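Local coordinates for tyrosinase (Aspergillus oryzae, PDB 6JU8), which probably oxidises tyrosine and dopa to dopaquinone with molecular oxygen at a pair of copper ions, a step in melanin biosynthesis, at residues F65-A68 / G69-G72; M202-M206 / G207-R211; S236-K239 / Y240-E244; C377-D380 / R381-A384. The protein carries 1 engineered substitution. One frame throughout, in Å; residues are numbered along the deposited sequence.

Interaction 1 of 4, residues F65-A68 / G69-G72; sequences FRLA and GIHG. With CU (copper (II) ion), chain C.
Leu-67 and Ile-70, one helical turn apart, meet through methyl ends, CD2 of Leu-67 lying 4.2 Å from CD1 of Ile-70. The CG1 branch of Ile-70 stands beside its own backbone N (chi1 -70°), which brings CG1 and CD1 over the carbonyl oxygen of Leu-67, and the side chain packs on Trp-106, Tyr-110 and Leu-113 of helix 103-129. The backbone changes its bonding here. Gly-69 N still reaches Phe-65 O at 2.8 Å in the i to i+4 manner; Ile-70 N keeps a weak bond of that kind to Arg-66 O but also binds Leu-67 O at 3.2 Å, and His-71 N binds Ala-68 O at 3.2 Å, these last two acceptors three residues back and their donors well above the carbonyl planes. A water bound to Ala-68 O also makes a weak bond to Gly-72 N. His-71 leaves this turn with CG anti to the backbone N (chi1 -173°), which carries the end of the imidazole away from residues 65-68, and NE2 binds copper at 2.1 Å. His-98 and His-107 complete the histidine set, a water oxygen lies 1.9 Å from the same copper ion, and Phe-372 meets the His-71 ring edge-to-face. Arg-66 is held by a salt bridge with Glu-77. With NE2 on the metal and ND1 weakly bonded to Val-363 O, both ring nitrogens are engaged, which should limit rotation of the imidazole.

Interaction 2 of 4, residues M202-M206 / G207-R211; sequences MQTLM and GTLER
A short 3-10 turn at Met-206 and Gly-207 reverses the long surface loop between strands 190-194 and 218-222, and brings Met-202, Thr-204 and Leu-205 against Thr-208 and Leu-209. Leu-205 O is the polar centre. It accepts Thr-208 N at 3.0 Å, a fairly straight bond (N-H...O 162°) that arrives from above the carbonyl plane, and also Thr-208 OG1 at 2.9 Å, which lies nearer that plane. The second bond depends on the first torsion of Thr-208: OG1 sits between the backbone N and the carbonyl carbon (chi1 63°), folded back over the turn. The hydroxyl of Thr-204 comes up on the same threonine, its OG1 2.9 Å from Thr-208 OG1. Leu-209 gathers the apolar contacts. CD2 of Leu-209 is 3.5 Å from CG2 of Thr-204, the two side chains running past each other in opposite directions. The bent chain of Met-202 approaches Leu-209 at about a right angle, and its CE ends 3.9 Å from the same CD2. CG of Leu-209 rests 3.4 Å from Met-206 O. Backbone bonds from Met-206 to Ile-215 and Cys-234 tie the turn to neighbouring loops. One carbonyl oxygen thus takes two donors from a single residue, which should favour the folded-back rotamer of Thr-208 and steady the turn; the Thr-204 methyl packs against Leu-209 inside the loop, while Leu-209 and the sulfur end of Met-202 pack on Phe-65 of helix 64-69.

Interaction 3 of 4, residues S236-K239 / Y240-E244; sequences STTK and YGLLE
Thr-238 reaches across the bend to Gly-241 and Leu-242 with its two branches divided between them. OG1 is anti to the backbone N (chi1 -178°) and lies 3.1 Å from Gly-241 N, a weak, bent hydrogen bond; it is also 3.3 Å from Gly-241 CA, and the same hydroxyl is bonded to Gly-255 O. CG2, between the backbone N and the carbonyl carbon, instead touches CG of Leu-242 at 3.7 Å and CD2 of Leu-242 at 3.9 Å. Between these residues the chain turns at Tyr-240, whose backbone has a positive phi of 71°, and Gly-241 and Leu-242 together face Ala-357, a classic beta bulge. The Lys-239 chain is extended from CB to CE, then bent at chi4 (58°), which turns NZ toward a salt bridge with Asp-369 and a hydrogen bond to Gln-256. Tyr-240 carries its ring away from the bend: CD1 passes 3.6 Å from Lys-239 C, which lies at the ring edge, and OH is bonded to Trp-338 O. The ring packs on Arg-260, Ala-261 and Ala-264 of helix 258-267, and Leu-259 of the second subunit touches both Tyr-240 and Leu-243.

Interaction 4 of 4, residues C377-D380 / R381-A384; sequences CNID and RLTA
The guanidinium of Arg-381 and the amide of Asn-378 are turned 22° against each other, OD1 of Asn-378 sitting at an edge of the guanidinium and tilted from its plane. NH1 of Arg-381 donates to OD1 of Asn-378 at 3.0 Å, using a lone pair in the carbonyl plane of the amide, although the N-H points somewhat off line (140°). A water lies in the guanidinium plane at its edge; it accepts from ND2 of Asn-378 at 2.9 Å and more weakly from NH1 of Arg-381, leaving both ends of the amide with a partner. Arg-381 gets there with an extended chain, CG anti to the backbone N (chi1 176°), and its NH2 continues to Tyr-456 OH. ND2 of Asn-378 also lies 4.0 Å from CD1 of Leu-382. Around the helix, Ile-379 O is gripped twice by Thr-383, through N at 3.0 Å and through OG1 at 3.0 Å, from opposite faces of the carbonyl plane. CD1 of Ile-379 meets CD1 of Leu-382 at 4.2 Å, both residues packing on Leu-328 of helix 328-340. The buried carboxylate of Asp-380 is held by a salt bridge to Arg-108 and by the hydroxyls of Tyr-437 and Tyr-439. The i to i+4 backbone bonds are those of a regular alpha-helix, here a buried core helix that also carries the copper ligand His-376, whose side chain is about 4 Å from that of Ile-379 at nearest atoms.

In the fold
All four contacts are local and follow one another along the chain within the common central domain of tyrosinase. Interactions 1 and 2 touch, with centres about 14 Å apart: CE2 of Phe-65 packs at 3.5 Å on CD1 of Leu-209, joining helix 64-69 to the surface loop. Interaction 3 lies about 17 Å between centres from interaction 2 and about 19 Å from interaction 1, without touching either. Interaction 4, on helix 371-389, is about 20 Å from interaction 1, about 33 Å from interaction 2 and about 27 Å from interaction 3, centre to centre. Interaction 1 supplies a ligand to one copper and interaction 4 lies beside the other, whereas interaction 3 reaches the subunit interface.

Interaction 1 of 4, residues F65-A68 / G69-G72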
loop_
_atom_site.group_PDB
_atom_site.type_symbol
_atom_site.label_atom_id
_atom_site.label_comp_id
_atom_site.label_asym_id
_atom_site.label_seq_id
_atom_site.Cartn_x
_atom_site.Cartn_y
_atom_site.Cartn_z
ATOM N N PHE A 65 -4.969 -6.017 -20.678
ATOM C CA PHE A 65 -3.569 -5.871 -21.030
ATOM C C PHE A 65 -3.440 -5.315 -22.453
ATOM O O PHE A 65 -2.678 -4.403 -22.733
ATOM C CB PHE A 65 -2.810 -7.209 -20.932
ATOM C CG PHE A 65 -1.344 -7.052 -21.249
ATOM C CD1 PHE A 65 -0.896 -6.992 -22.566
ATOM C CD2 PHE A 65 -0.407 -6.956 -20.215
ATOM C CE1 PHE A 65 0.451 -6.821 -22.868
ATOM C CE2 PHE A 65 0.927 -6.777 -20.508
ATOM C CZ PHE A 65 1.360 -6.733 -21.817
ATOM N N ARG A 66 -4.186 -5.894 -23.404
ATOM C CA ARG A 66 -4.034 -5.451 -24.787
ATOM C C ARG A 66 -4.607 -4.064 -25.009
ATOM O O ARG A 66 -4.078 -3.306 -25.838
ATOM C CB ARG A 66 -4.667 -6.472 -25.730
ATOM C CG ARG A 66 -3.978 -7.826 -25.764
ATOM C CD ARG A 66 -2.616 -7.801 -26.449
ATOM N NE ARG A 66 -2.648 -7.219 -27.793
ATOM C CZ ARG A 66 -3.104 -7.835 -28.867
ATOM N NH1 ARG A 66 -3.617 -9.063 -28.789
ATOM N NH2 ARG A 66 -3.101 -7.220 -30.054
ATOM N N LEU A 67 -5.687 -3.692 -24.333
ATOM C CA LEU A 67 -6.202 -2.326 -24.441
ATOM C C LEU A 67 -5.231 -1.302 -23.872
ATOM O O LEU A 67 -4.950 -0.284 -24.524
ATOM C CB LEU A 67 -7.552 -2.225 -23.713
ATOM C CG LEU A 67 -8.669 -3.026 -24.381
ATOM C CD1 LEU A 67 -9.871 -3.088 -23.460
ATOM C CD2 LEU A 67 -9.037 -2.379 -25.719
ATOM N N ALA A 68 -4.666 -1.581 -22.695
ATOM C CA ALA A 68 -3.603 -0.742 -22.150
ATOM C C ALA A 68 -2.382 -0.727 -23.063
ATOM O O ALA A 68 -1.682 0.283 -23.181
ATOM C CB ALA A 68 -3.216 -1.239 -20.772
ATOM N N GLY A 69 -2.118 -1.843 -23.747
ATOM C CA GLY A 69 -0.963 -1.932 -24.622
ATOM C C GLY A 69 -1.073 -1.032 -25.826
ATOM O O GLY A 69 -0.055 -0.701 -26.439
ATOM N N ILE A 70 -2.270 -0.574 -26.189
ATOM C CA ILE A 70 -2.371 0.371 -27.316
ATOM C C ILE A 70 -1.534 1.593 -27.061
ATOM O O ILE A 70 -0.918 2.152 -27.978
ATOM C CB ILE A 70 -3.858 0.758 -27.522
ATOM C CG1 ILE A 70 -4.672 -0.428 -28.061
ATOM C CG2 ILE A 70 -3.965 1.962 -28.439
ATOM C CD1 ILE A 70 -6.167 -0.251 -27.990
ATOM N N HIS A 71 -1.539 2.062 -25.818
ATOM C CA HIS A 71 -0.942 3.351 -25.468
ATOM C C HIS A 71 0.576 3.338 -25.635
ATOM O O HIS A 71 1.143 4.319 -26.090
ATOM C CB HIS A 71 -1.316 3.658 -24.023
ATOM C CG HIS A 71 -0.933 5.001 -23.515
ATOM N ND1 HIS A 71 0.150 5.143 -22.660
ATOM C CD2 HIS A 71 -1.431 6.236 -23.714
ATOM C CE1 HIS A 71 0.261 6.440 -22.356
ATOM N NE2 HIS A 71 -0.676 7.122 -22.975
ATOM N N GLY A 72 1.257 2.263 -25.230
ATOM C CA GLY A 72 2.700 2.229 -25.096
ATOM C C GLY A 72 3.268 0.837 -25.230
ATOM O O GLY A 72 3.004 0.125 -26.198
HETATM CU CU CU C . -1.368 9.043 -23.577
HETATM O O HOH W 1 1.024 0.623 -22.883
HETATM O O HOH W 2 -1.230 9.526 -21.716
#

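Interaction 2 of 4, residues M202-M206 / G207-R211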
loop_
_atom_site.group_PDB
_atom_site.type_symbol
_atom_site.label_atom_id
_atom_site.label_comp_id
_atom_site.label_asym_id
_atom_site.label_seq_id
_atom_site.Cartn_x
_atom_site.Cartn_y
_atom_site.Cartn_z
ATOM N N MET A 202 -0.516 -9.033 -13.792
ATOM C CA MET A 202 -0.540 -10.272 -14.570
ATOM C C MET A 202 -0.278 -11.435 -13.633
ATOM O O MET A 202 -0.202 -11.314 -12.403
ATOM C CB MET A 202 0.481 -10.182 -15.712
ATOM C CG MET A 202 0.140 -9.118 -16.777
ATOM S SD MET A 202 -1.415 -9.485 -17.637
ATOM C CE MET A 202 -0.782 -10.512 -18.971
ATOM N N GLN A 203 -0.161 -12.632 -14.172
ATOM C CA GLN A 203 0.049 -13.839 -13.350
ATOM C C GLN A 203 1.529 -14.202 -13.254
ATOM O O GLN A 203 1.918 -15.210 -12.643
ATOM C CB GLN A 203 -0.739 -15.003 -13.959
ATOM C CG GLN A 203 -2.250 -14.865 -13.866
ATOM C CD GLN A 203 -2.964 -15.927 -14.683
ATOM O OE1 GLN A 203 -3.382 -15.660 -15.817
ATOM N NE2 GLN A 203 -3.108 -17.129 -14.139
ATOM N N THR A 204 2.376 -13.380 -13.878
ATOM C CA THR A 204 3.825 -13.541 -13.806
ATOM C C THR A 204 4.438 -12.145 -13.841
ATOM O O THR A 204 3.722 -11.156 -14.029
ATOM C CB THR A 204 4.355 -14.396 -14.969
ATOM O OG1 THR A 204 5.765 -14.645 -14.896
ATOM C CG2 THR A 204 4.085 -13.716 -16.299
ATOM N N LEU A 205 5.748 -12.037 -13.683
ATOM C CA LEU A 205 6.394 -10.743 -13.879
ATOM C C LEU A 205 6.190 -10.297 -15.317
ATOM O O LEU A 205 6.290 -11.101 -16.243
ATOM C CB LEU A 205 7.884 -10.818 -13.556
ATOM C CG LEU A 205 8.272 -11.289 -12.147
ATOM C CD1 LEU A 205 9.787 -11.192 -11.995
ATOM C CD2 LEU A 205 7.550 -10.535 -11.058
ATOM N N MET A 206 5.879 -9.012 -15.494
ATOM C CA MET A 206 5.498 -8.578 -16.840
ATOM C C MET A 206 6.651 -8.676 -17.834
ATOM O O MET A 206 6.404 -8.756 -19.048
ATOM C CB MET A 206 4.933 -7.161 -16.826
ATOM C CG MET A 206 3.626 -7.075 -16.045
ATOM S SD MET A 206 2.799 -5.501 -16.408
ATOM C CE MET A 206 1.759 -5.382 -14.950
ATOM N N GLY A 207 7.898 -8.710 -17.372
ATOM C CA GLY A 207 9.045 -8.856 -18.250
ATOM C C GLY A 207 9.210 -10.270 -18.798
ATOM O O GLY A 207 10.112 -10.473 -19.626
ATOM N N THR A 208 8.382 -11.218 -18.349
ATOM C CA THR A 208 8.525 -12.605 -18.808
ATOM C C THR A 208 7.320 -13.110 -19.582
ATOM O O THR A 208 7.191 -14.318 -19.833
ATOM C CB THR A 208 8.844 -13.554 -17.630
ATOM O OG1 THR A 208 7.776 -13.577 -16.683
ATOM C CG2 THR A 208 10.097 -13.076 -16.916
ATOM N N LEU A 209 6.406 -12.216 -19.956
ATOM C CA LEU A 209 5.254 -12.603 -20.767
ATOM C C LEU A 209 5.682 -13.157 -22.110
ATOM O O LEU A 209 6.751 -12.837 -22.620
ATOM C CB LEU A 209 4.352 -11.376 -20.998
ATOM C CG LEU A 209 3.770 -10.806 -19.695
ATOM C CD1 LEU A 209 3.054 -9.502 -20.009
ATOM C CD2 LEU A 209 2.874 -11.848 -19.043
ATOM N N GLU A 210 4.816 -13.985 -22.716
ATOM C CA GLU A 210 5.209 -14.551 -24.003
ATOM C C GLU A 210 5.413 -13.462 -25.053
ATOM O O GLU A 210 4.728 -12.429 -25.055
ATOM C CB GLU A 210 4.144 -15.531 -24.470
ATOM C CG GLU A 210 2.777 -14.934 -24.728
ATOM C CD GLU A 210 1.905 -15.838 -25.583
ATOM O OE1 GLU A 210 1.035 -15.309 -26.305
ATOM O OE2 GLU A 210 2.105 -17.069 -25.551
ATOM N N ARG A 211 6.341 -13.712 -25.973
ATOM C CA ARG A 211 6.570 -12.803 -27.091
ATOM C C ARG A 211 5.301 -12.604 -27.901
ATOM O O ARG A 211 4.553 -13.568 -28.097
ATOM C CB ARG A 211 7.661 -13.359 -28.019
#

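Interaction 3 of 4, residues S236-K239 / Y240-E244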
loop_
_atom_site.group_PDB
_atom_site.type_symbol
_atom_site.label_atom_id
_atom_site.label_comp_id
_atom_site.label_asym_id
_atom_site.label_seq_id
_atom_site.Cartn_x
_atom_site.Cartn_y
_atom_site.Cartn_z
ATOM N N SER A 236 2.596 -6.550 -10.566
ATOM C CA SER A 236 1.513 -5.590 -10.363
ATOM C C SER A 236 1.965 -4.181 -10.725
ATOM O O SER A 236 3.110 -3.811 -10.520
ATOM C CB SER A 236 1.097 -5.610 -8.888
ATOM O OG SER A 236 0.041 -4.688 -8.654
ATOM N N THR A 237 1.010 -3.380 -11.176
ATOM C CA THR A 237 1.240 -1.938 -11.221
ATOM C C THR A 237 1.426 -1.399 -9.796
ATOM O O THR A 237 0.936 -2.013 -8.836
ATOM C CB THR A 237 0.066 -1.218 -11.913
ATOM O OG1 THR A 237 -1.170 -1.495 -11.218
ATOM C CG2 THR A 237 -0.105 -1.695 -13.345
ATOM N N THR A 238 2.169 -0.316 -9.687
ATOM C CA THR A 238 2.445 0.315 -8.409
ATOM C C THR A 238 2.371 1.827 -8.530
ATOM O O THR A 238 2.643 2.383 -9.596
ATOM C CB THR A 238 3.791 -0.150 -7.843
ATOM O OG1 THR A 238 4.041 0.436 -6.548
ATOM C CG2 THR A 238 4.973 0.228 -8.732
ATOM N N LYS A 239 2.006 2.479 -7.438
ATOM C CA LYS A 239 2.154 3.933 -7.259
ATOM C C LYS A 239 3.276 4.138 -6.255
ATOM O O LYS A 239 3.085 3.710 -5.091
ATOM C CB LYS A 239 0.847 4.587 -6.788
ATOM C CG LYS A 239 -0.355 4.329 -7.708
ATOM C CD LYS A 239 -1.646 4.673 -6.936
ATOM C CE LYS A 239 -2.894 4.520 -7.803
ATOM N NZ LYS A 239 -3.004 3.141 -8.346
ATOM N N TYR A 240 4.412 4.679 -6.649
ATOM C CA TYR A 240 5.564 5.016 -5.823
ATOM C C TYR A 240 6.363 3.825 -5.307
ATOM O O TYR A 240 7.357 4.047 -4.602
ATOM C CB TYR A 240 5.176 5.905 -4.615
ATOM C CG TYR A 240 4.855 7.326 -5.006
ATOM C CD1 TYR A 240 3.599 7.657 -5.516
ATOM C CD2 TYR A 240 5.803 8.361 -4.861
ATOM C CE1 TYR A 240 3.266 8.952 -5.875
ATOM C CE2 TYR A 240 5.475 9.652 -5.243
ATOM C CZ TYR A 240 4.213 9.945 -5.745
ATOM O OH TYR A 240 3.956 11.257 -6.114
ATOM N N GLY A 241 5.999 2.576 -5.602
ATOM C CA GLY A 241 6.679 1.463 -4.941
ATOM C C GLY A 241 8.011 1.005 -5.487
ATOM O O GLY A 241 8.595 0.093 -4.867
ATOM N N LEU A 242 8.511 1.585 -6.570
ATOM C CA LEU A 242 9.818 1.198 -7.106
ATOM C C LEU A 242 10.890 2.194 -6.701
ATOM O O LEU A 242 10.834 3.359 -7.128
ATOM C CB LEU A 242 9.803 1.134 -8.646
ATOM C CG LEU A 242 8.653 0.302 -9.231
ATOM C CD1 LEU A 242 8.755 0.281 -10.764
ATOM C CD2 LEU A 242 8.612 -1.102 -8.652
ATOM N N LEU A 243 11.825 1.739 -5.889
ATOM C CA LEU A 243 12.906 2.570 -5.370
ATOM C C LEU A 243 14.240 1.911 -5.738
ATOM O O LEU A 243 14.367 0.683 -5.623
ATOM C CB LEU A 243 12.807 2.742 -3.856
ATOM C CG LEU A 243 11.775 3.716 -3.281
ATOM C CD1 LEU A 243 10.346 3.332 -3.599
ATOM C CD2 LEU A 243 11.978 3.821 -1.760
ATOM N N GLU A 244 15.202 2.713 -6.176
ATOM C CA GLU A 244 16.516 2.184 -6.508
ATOM C C GLU A 244 17.141 1.495 -5.300
ATOM O O GLU A 244 16.975 1.975 -4.175
ATOM C CB GLU A 244 17.394 3.313 -7.066
ATOM C CG GLU A 244 18.633 2.791 -7.772
ATOM C CD GLU A 244 19.482 3.814 -8.485
ATOM O OE1 GLU A 244 20.155 3.403 -9.460
ATOM O OE2 GLU A 244 19.567 4.959 -8.024
#

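Interaction 4 of 4, residues C377-D380 / R381-A384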
loop_
_atom_site.group_PDB
_atom_site.type_symbol
_atom_site.label_atom_id
_atom_site.label_comp_id
_atom_site.label_asym_id
_atom_site.label_seq_id
_atom_site.Cartn_x
_atom_site.Cartn_y
_atom_site.Cartn_z
ATOM N N CYS A 377 -10.354 10.390 -18.470
ATOM C CA CYS A 377 -11.742 10.803 -18.543
ATOM C C CYS A 377 -11.885 12.255 -18.097
ATOM O O CYS A 377 -12.580 13.056 -18.769
ATOM C CB CYS A 377 -12.608 9.791 -17.764
ATOM S SG CYS A 377 -14.361 10.123 -18.132
ATOM N N ASN A 378 -11.168 12.677 -17.050
ATOM C CA ASN A 378 -11.207 14.097 -16.699
ATOM C C ASN A 378 -10.468 14.968 -17.705
ATOM O O ASN A 378 -10.896 16.103 -17.950
ATOM C CB ASN A 378 -10.631 14.376 -15.296
ATOM C CG ASN A 378 -11.088 15.744 -14.814
ATOM O OD1 ASN A 378 -12.282 16.076 -14.936
ATOM N ND2 ASN A 378 -10.190 16.561 -14.293
ATOM N N ILE A 379 -9.382 14.494 -18.314
ATOM C CA ILE A 379 -8.736 15.301 -19.366
ATOM C C ILE A 379 -9.712 15.512 -20.517
ATOM O O ILE A 379 -9.761 16.609 -21.104
ATOM C CB ILE A 379 -7.421 14.651 -19.795
ATOM C CG1 ILE A 379 -6.432 14.601 -18.617
ATOM C CG2 ILE A 379 -6.824 15.317 -21.030
ATOM C CD1 ILE A 379 -6.102 15.969 -18.033
ATOM N N ASP A 380 -10.515 14.493 -20.827
ATOM C CA ASP A 380 -11.550 14.638 -21.856
ATOM C C ASP A 380 -12.592 15.672 -21.462
ATOM O O ASP A 380 -13.031 16.488 -22.289
ATOM C CB ASP A 380 -12.225 13.274 -22.109
ATOM C CG ASP A 380 -13.055 13.383 -23.382
ATOM O OD1 ASP A 380 -12.417 13.533 -24.446
ATOM O OD2 ASP A 380 -14.302 13.363 -23.312
ATOM N N ARG A 381 -13.007 15.636 -20.199
ATOM C CA ARG A 381 -13.963 16.613 -19.641
ATOM C C ARG A 381 -13.414 18.037 -19.705
ATOM O O ARG A 381 -14.123 18.974 -20.087
ATOM C CB ARG A 381 -14.284 16.172 -18.205
ATOM C CG ARG A 381 -15.205 17.172 -17.467
ATOM C CD ARG A 381 -15.619 16.539 -16.124
ATOM N NE ARG A 381 -16.222 17.520 -15.235
ATOM C CZ ARG A 381 -15.517 18.338 -14.446
ATOM N NH1 ARG A 381 -14.181 18.303 -14.452
ATOM N NH2 ARG A 381 -16.131 19.211 -13.667
ATOM N N LEU A 382 -12.146 18.210 -19.318
ATOM C CA LEU A 382 -11.532 19.536 -19.385
ATOM C C LEU A 382 -11.487 20.033 -20.825
ATOM O O LEU A 382 -11.730 21.207 -21.100
ATOM C CB LEU A 382 -10.121 19.501 -18.807
ATOM C CG LEU A 382 -10.044 19.285 -17.283
ATOM C CD1 LEU A 382 -8.592 19.145 -16.862
ATOM C CD2 LEU A 382 -10.739 20.411 -16.527
ATOM N N THR A 383 -11.213 19.129 -21.758
ATOM C CA THR A 383 -11.256 19.481 -23.181
ATOM C C THR A 383 -12.666 19.930 -23.548
ATOM O O THR A 383 -12.832 20.952 -24.252
ATOM C CB THR A 383 -10.794 18.321 -24.058
ATOM O OG1 THR A 383 -9.445 17.980 -23.699
ATOM C CG2 THR A 383 -10.761 18.746 -25.522
ATOM N N ALA A 384 -13.690 19.170 -23.158
ATOM C CA ALA A 384 -15.072 19.529 -23.495
ATOM C C ALA A 384 -15.455 20.848 -22.872
ATOM O O ALA A 384 -16.131 21.678 -23.498
ATOM C CB ALA A 384 -15.997 18.403 -23.005
HETATM O O HOH W 3 -11.060 19.138 -13.157
#